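Local coordinates for Ras GTPase-activating-like protein rng2 (PDB 1P2X), which is a component of the contractile F-actin ring needed for its construction at the division site, and binds actin filaments through the calponin-homology domain described here, at residues 12-15 and 16-19; 112-115 and 116-120; 32-35 and 36-40. All blocks are in the same frame, centred on the assembly; numbering follows the deposited sequence.

Contact 1 of 3, residues 12-15 and 16-19; sequences RVDE and AKKW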
# COMPACT_ATOMS: atom_id res chain seq x y z
N ARG A 12 0.93 3.40 -9.39
CA ARG A 12 1.37 3.65 -8.03
C ARG A 12 1.15 2.41 -7.17
O ARG A 12 2.02 2.02 -6.39
CB ARG A 12 0.63 4.86 -7.44
CG ARG A 12 0.70 6.14 -8.31
CD ARG A 12 2.09 6.79 -8.34
NE ARG A 12 3.01 6.21 -9.32
CZ ARG A 12 2.99 6.47 -10.63
NH1 ARG A 12 2.10 7.31 -11.13
NH2 ARG A 12 3.89 5.91 -11.43
N VAL A 13 -0.02 1.79 -7.31
CA VAL A 13 -0.34 0.57 -6.57
C VAL A 13 0.61 -0.56 -6.96
O VAL A 13 1.08 -1.32 -6.11
CB VAL A 13 -1.82 0.12 -6.81
CG1 VAL A 13 -2.13 -1.13 -6.00
CG2 VAL A 13 -2.78 1.23 -6.46
N ASP A 14 0.89 -0.67 -8.26
CA ASP A 14 1.79 -1.70 -8.78
C ASP A 14 3.20 -1.55 -8.20
O ASP A 14 3.85 -2.53 -7.83
CB ASP A 14 1.84 -1.63 -10.31
CG ASP A 14 2.47 -2.85 -10.93
OD1 ASP A 14 3.55 -2.73 -11.56
OD2 ASP A 14 1.89 -3.95 -10.82
N GLU A 15 3.68 -0.31 -8.14
CA GLU A 15 5.01 -0.00 -7.61
C GLU A 15 5.14 -0.37 -6.13
O GLU A 15 6.15 -0.93 -5.71
CB GLU A 15 5.32 1.49 -7.83
CG GLU A 15 5.49 1.88 -9.30
CD GLU A 15 5.32 3.36 -9.54
OE1 GLU A 15 5.13 4.11 -8.56
OE2 GLU A 15 5.37 3.79 -10.72
N ALA A 16 4.12 -0.05 -5.34
CA ALA A 16 4.11 -0.37 -3.92
C ALA A 16 4.03 -1.89 -3.75
O ALA A 16 4.67 -2.45 -2.85
CB ALA A 16 2.91 0.30 -3.23
N LYS A 17 3.25 -2.56 -4.59
CA LYS A 17 3.12 -4.01 -4.51
C LYS A 17 4.50 -4.62 -4.75
O LYS A 17 5.01 -5.35 -3.90
CB LYS A 17 2.14 -4.55 -5.55
CG LYS A 17 1.82 -6.04 -5.38
CD LYS A 17 1.00 -6.62 -6.54
CE LYS A 17 1.83 -6.69 -7.81
NZ LYS A 17 1.16 -7.40 -8.91
N LYS A 18 5.08 -4.32 -5.90
CA LYS A 18 6.40 -4.86 -6.25
C LYS A 18 7.43 -4.67 -5.15
O LYS A 18 8.18 -5.58 -4.84
CB LYS A 18 6.92 -4.20 -7.53
CG LYS A 18 6.13 -4.49 -8.81
CD LYS A 18 6.71 -3.64 -9.93
CE LYS A 18 6.79 -2.15 -9.49
NZ LYS A 18 7.73 -1.29 -10.28
N TRP A 19 7.48 -3.46 -4.57
CA TRP A 19 8.42 -3.15 -3.51
C TRP A 19 8.24 -4.10 -2.34
O TRP A 19 9.20 -4.63 -1.80
CB TRP A 19 8.24 -1.70 -3.03
CG TRP A 19 9.21 -1.35 -1.95
CD1 TRP A 19 10.55 -1.15 -2.08
CD2 TRP A 19 8.93 -1.26 -0.54
NE1 TRP A 19 11.12 -0.94 -0.86
CE2 TRP A 19 10.15 -1.00 0.11
CE3 TRP A 19 7.76 -1.37 0.23
CZ2 TRP A 19 10.25 -0.84 1.50
CZ3 TRP A 19 7.86 -1.21 1.61
CH2 TRP A 19 9.10 -0.95 2.23
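K18 lies back along the preceding turn of helix 2-23, over D14 and E15. Its CB rests on the carbonyl oxygens of D14 and E15, and CG comes to 3.2 Å from D14 O. CD passes D14 OD1 at 3.7 Å. The chain then bends at chi3 (-51°), which brings CE to 3.4 Å from E15 CA. From there NZ ends beside E15 CG, and its hydrogen bond goes beyond this turn, to the carbonyl oxygen of I126. A long aliphatic stem with a charged tip suits such a place: the methylenes cover the backbone while the ammonium reaches a loop. K17 also carries its NZ away from this turn, to G29 O and T31 OG1. D14 OD2 is likewise hydrogen-bonded to T31 OG1, and its 4.0 Å to K17 NZ is too long for a salt bridge. One turn earlier R12 grips E15 side-on, NE to OE1 and NH2 to OE2, the latter at 2.7 Å; OE2 is further bonded to S128 N. The helix itself runs through four regular bonds, from A16 N to R12 O through W19 N to E15 O. With the carboxylates of D14 and E15 set between R12 and the lysines K17 and K18, charge is probably partly balanced within the helix, and the ends of K17, K18 and E15 tie it to the loops that pack against it.

Contact 2 of 3, residues 112-115 and 116-120; sequences LSYF and LSMQD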
# COMPACT_ATOMS: atom_id res chain seq x y z
N LEU A 112 7.27 5.26 3.06
CA LEU A 112 8.08 4.36 3.87
C LEU A 112 9.24 3.80 3.03
O LEU A 112 10.38 3.78 3.49
CB LEU A 112 7.24 3.20 4.40
CG LEU A 112 7.98 2.18 5.27
CD1 LEU A 112 8.41 2.86 6.58
CD2 LEU A 112 7.09 0.96 5.56
N SER A 113 8.95 3.36 1.81
CA SER A 113 10.00 2.80 0.96
C SER A 113 11.15 3.78 0.78
O SER A 113 12.33 3.38 0.82
CB SER A 113 9.45 2.41 -0.42
OG SER A 113 9.23 3.56 -1.22
N TYR A 114 10.83 5.05 0.58
CA TYR A 114 11.85 6.08 0.40
C TYR A 114 12.58 6.33 1.71
O TYR A 114 13.80 6.52 1.72
CB TYR A 114 11.24 7.39 -0.11
CG TYR A 114 10.83 7.35 -1.57
CD1 TYR A 114 9.49 7.16 -1.93
CD2 TYR A 114 11.78 7.49 -2.58
CE1 TYR A 114 9.11 7.10 -3.27
CE2 TYR A 114 11.40 7.44 -3.93
CZ TYR A 114 10.07 7.24 -4.27
OH TYR A 114 9.69 7.18 -5.59
N PHE A 115 11.84 6.34 2.81
CA PHE A 115 12.42 6.59 4.13
C PHE A 115 13.48 5.53 4.44
O PHE A 115 14.53 5.84 5.01
CB PHE A 115 11.34 6.55 5.21
CG PHE A 115 11.84 6.91 6.59
CD1 PHE A 115 12.17 8.22 6.91
CD2 PHE A 115 11.97 5.94 7.57
CE1 PHE A 115 12.63 8.56 8.18
CE2 PHE A 115 12.43 6.27 8.85
CZ PHE A 115 12.75 7.59 9.14
N LEU A 116 13.19 4.29 4.07
CA LEU A 116 14.10 3.18 4.33
C LEU A 116 15.19 3.06 3.26
O LEU A 116 16.36 2.87 3.59
CB LEU A 116 13.33 1.87 4.44
CG LEU A 116 12.24 1.78 5.50
CD1 LEU A 116 11.60 0.40 5.46
CD2 LEU A 116 12.81 2.04 6.90
N SER A 117 14.80 3.15 1.99
CA SER A 117 15.78 3.01 0.91
C SER A 117 16.84 4.11 0.94
O SER A 117 18.00 3.86 0.60
CB SER A 117 15.09 2.94 -0.48
OG SER A 117 14.49 4.17 -0.88
N MET A 118 16.46 5.31 1.36
CA MET A 118 17.42 6.41 1.44
C MET A 118 18.49 6.11 2.49
O MET A 118 19.62 6.60 2.40
CB MET A 118 16.71 7.73 1.79
CG MET A 118 16.00 8.39 0.63
SD MET A 118 17.11 8.77 -0.76
CE MET A 118 15.95 8.59 -2.17
N GLN A 119 18.14 5.29 3.48
CA GLN A 119 19.05 4.89 4.55
C GLN A 119 19.65 3.52 4.30
O GLN A 119 20.31 2.96 5.16
CB GLN A 119 18.30 4.84 5.88
CG GLN A 119 17.84 6.17 6.41
CD GLN A 119 17.05 6.03 7.70
OE1 GLN A 119 17.57 5.53 8.71
NE2 GLN A 119 15.80 6.46 7.69
N ASP A 120 19.41 2.97 3.11
CA ASP A 120 19.90 1.64 2.73
C ASP A 120 19.46 0.56 3.74
O ASP A 120 20.20 -0.39 4.01
CB ASP A 120 21.43 1.62 2.60
CG ASP A 120 21.93 2.56 1.50
OD1 ASP A 120 21.16 2.85 0.55
OD2 ASP A 120 23.10 3.00 1.56
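L116 N bonds to L112 O at 2.9 Å, and the alpha-helical pattern continues with S117 N to S113 O and M118 N to Y114 O. It then gives way to a type I turn from S117 to D120. S113 O is gripped twice, because S117 OG also bonds to it at 2.9 Å, the amide and the hydroxyl arriving from opposite faces of the carbonyl plane. Serine can do this with its OG held between backbone N and carbonyl carbon (chi1 69°). On the buried side L112 and L116 cross, CG of the first 4.0 Å from CD1 of the second; branched apolar side chains fit here, L112 packing against F76 and I80 of helix 76-82 and L116 against F51. F115 stands out from the helix with CG opposite its backbone N (chi1 -175°), and Q119 NE2 hangs 3.5 Å above the centre of its ring. The amide plane is almost perpendicular to the ring, 87° away, and NE2 also makes a weak hydrogen bond to F115 O. L116 CD2 also packs on this ring, 4.0 Å from F115 CD2, as does L85. Replacing F115 by an alanine would probably leave the Q119 amide freer to turn, without the aromatic face beneath it, and take an apolar partner from L116 and L85. On the more exposed side M118 CE meets the edge of the Y114 ring. D120, with positive phi, is the C-prime residue of a Schellman motif, L121 N bonding to L116 O and D120 N to S117 O, the classic C-terminal ending of an alpha-helix, here that of helix 102-117 in the calponin-homology domain.

Contact 3 of 3, residues 32-35 and 36-40; sequences STFE and QSLRN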
# COMPACT_ATOMS: atom_id res chain seq x y z
N SER A 32 -4.75 -5.11 -9.32
CA SER A 32 -6.13 -4.61 -9.23
C SER A 32 -6.85 -5.00 -7.94
O SER A 32 -7.82 -4.36 -7.56
CB SER A 32 -6.96 -5.07 -10.45
OG SER A 32 -7.02 -6.48 -10.54
N THR A 33 -6.37 -6.04 -7.27
CA THR A 33 -6.99 -6.47 -6.02
C THR A 33 -6.02 -6.36 -4.85
O THR A 33 -6.31 -6.83 -3.75
CB THR A 33 -7.50 -7.91 -6.12
OG1 THR A 33 -6.43 -8.75 -6.58
CG2 THR A 33 -8.62 -8.00 -7.14
N PHE A 34 -4.86 -5.74 -5.08
CA PHE A 34 -3.83 -5.62 -4.05
C PHE A 34 -4.24 -4.75 -2.86
O PHE A 34 -4.01 -5.12 -1.73
CB PHE A 34 -2.50 -5.13 -4.65
CG PHE A 34 -1.38 -5.06 -3.64
CD1 PHE A 34 -0.87 -6.22 -3.06
CD2 PHE A 34 -0.84 -3.83 -3.26
CE1 PHE A 34 0.16 -6.16 -2.11
CE2 PHE A 34 0.20 -3.76 -2.32
CZ PHE A 34 0.70 -4.93 -1.74
N GLU A 35 -4.84 -3.58 -3.11
CA GLU A 35 -5.24 -2.74 -1.99
C GLU A 35 -6.18 -3.47 -1.05
O GLU A 35 -6.02 -3.40 0.17
CB GLU A 35 -5.96 -1.48 -2.46
CG GLU A 35 -5.11 -0.58 -3.30
CD GLU A 35 -5.96 0.28 -4.18
OE1 GLU A 35 -6.38 1.37 -3.72
OE2 GLU A 35 -6.22 -0.14 -5.33
N GLN A 36 -7.16 -4.16 -1.61
CA GLN A 36 -8.12 -4.89 -0.80
C GLN A 36 -7.47 -6.01 0.01
O GLN A 36 -7.95 -6.34 1.09
CB GLN A 36 -9.25 -5.46 -1.67
CG GLN A 36 -10.26 -4.42 -2.18
CD GLN A 36 -11.15 -3.84 -1.09
OE1 GLN A 36 -11.64 -4.57 -0.23
NE2 GLN A 36 -11.36 -2.53 -1.12
N SER A 37 -6.38 -6.59 -0.50
CA SER A 37 -5.72 -7.68 0.21
C SER A 37 -4.94 -7.22 1.44
O SER A 37 -4.54 -8.03 2.27
CB SER A 37 -4.77 -8.46 -0.73
OG SER A 37 -3.67 -7.67 -1.14
N LEU A 38 -4.72 -5.91 1.56
CA LEU A 38 -3.96 -5.38 2.69
C LEU A 38 -4.86 -5.07 3.87
O LEU A 38 -4.39 -4.81 4.97
CB LEU A 38 -3.19 -4.11 2.29
CG LEU A 38 -2.10 -4.15 1.22
CD1 LEU A 38 -1.62 -2.72 0.92
CD2 LEU A 38 -0.94 -5.03 1.65
N ARG A 39 -6.17 -5.10 3.64
CA ARG A 39 -7.12 -4.75 4.70
C ARG A 39 -7.04 -5.63 5.96
O ARG A 39 -7.39 -5.18 7.05
CB ARG A 39 -8.55 -4.72 4.15
CG ARG A 39 -8.75 -3.66 3.07
CD ARG A 39 -10.17 -3.65 2.50
NE ARG A 39 -11.16 -3.18 3.48
CZ ARG A 39 -12.47 -3.37 3.35
NH1 ARG A 39 -12.94 -4.02 2.29
NH2 ARG A 39 -13.31 -2.91 4.27
N ASN A 40 -6.59 -6.87 5.83
CA ASN A 40 -6.47 -7.75 6.98
C ASN A 40 -5.18 -7.52 7.79
O ASN A 40 -4.98 -8.13 8.83
CB ASN A 40 -6.61 -9.23 6.58
CG ASN A 40 -5.44 -9.74 5.74
OD1 ASN A 40 -4.35 -9.17 5.74
ND2 ASN A 40 -5.67 -10.85 5.05
O HOH W 1 -7.93 -3.45 -4.57
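F34 turns one ring face to L38, whose CG sits 4.1 Å above the ring plane, displaced toward the rim. The two methyls divide the work: CD2 lies 3.8 Å from F34 CZ, and CD1 approaches F34 CE2. With CG anti to the backbone N (chi1 -177°), the ring comes back toward L38; V13, K17 and I20 of helix 2-23 cover it further, while L38 reaches I109 of helix 102-117. An aromatic and a branched aliphatic residue thus suit the inner side of this short, weakly bonded helix, which packs against both helix 2-23 and helix 102-117 of the calponin-homology fold. Its backbone is irregular: S37 N bonds to T33 O at 3.3 Å, whereas L38 N turns to E35 O, standing well above that carbonyl plane. S37 OG donates to F34 O at 2.6 Å, giving this carbonyl a partner at a place where its bonds from S37 N and L38 N are weak. A water joins S32 O to Q36 N. R39 NH1 bonds in plane to a lone pair of Q36 OE1, while NE and NH2 of R39 hold the carbonyls of I96 and Y97. E35 carries its carboxylate to Y9 and to a salt bridge with R145.

Overall arrangement
Contact 1 stands between the other two, touching both. Its centre is about 12 Å from that of contact 3, where K17 CG meets F34 CD1 at 3.6 Å and V13 packs on both F34 and E35. Toward contact 2, about 15 Å away between centres, W19 carries its ring across: CE2 lies 3.5 Å from S113 CB, and CH2 is near L116. Contacts 2 and 3 do not touch, their nearest atoms being about 11 Å apart, and they lie on opposite sides of the chain's centre. Helix 2-23 therefore bridges the short helix 34-37 and the end of helix 102-117, uniting three helical elements of one calponin-homology domain.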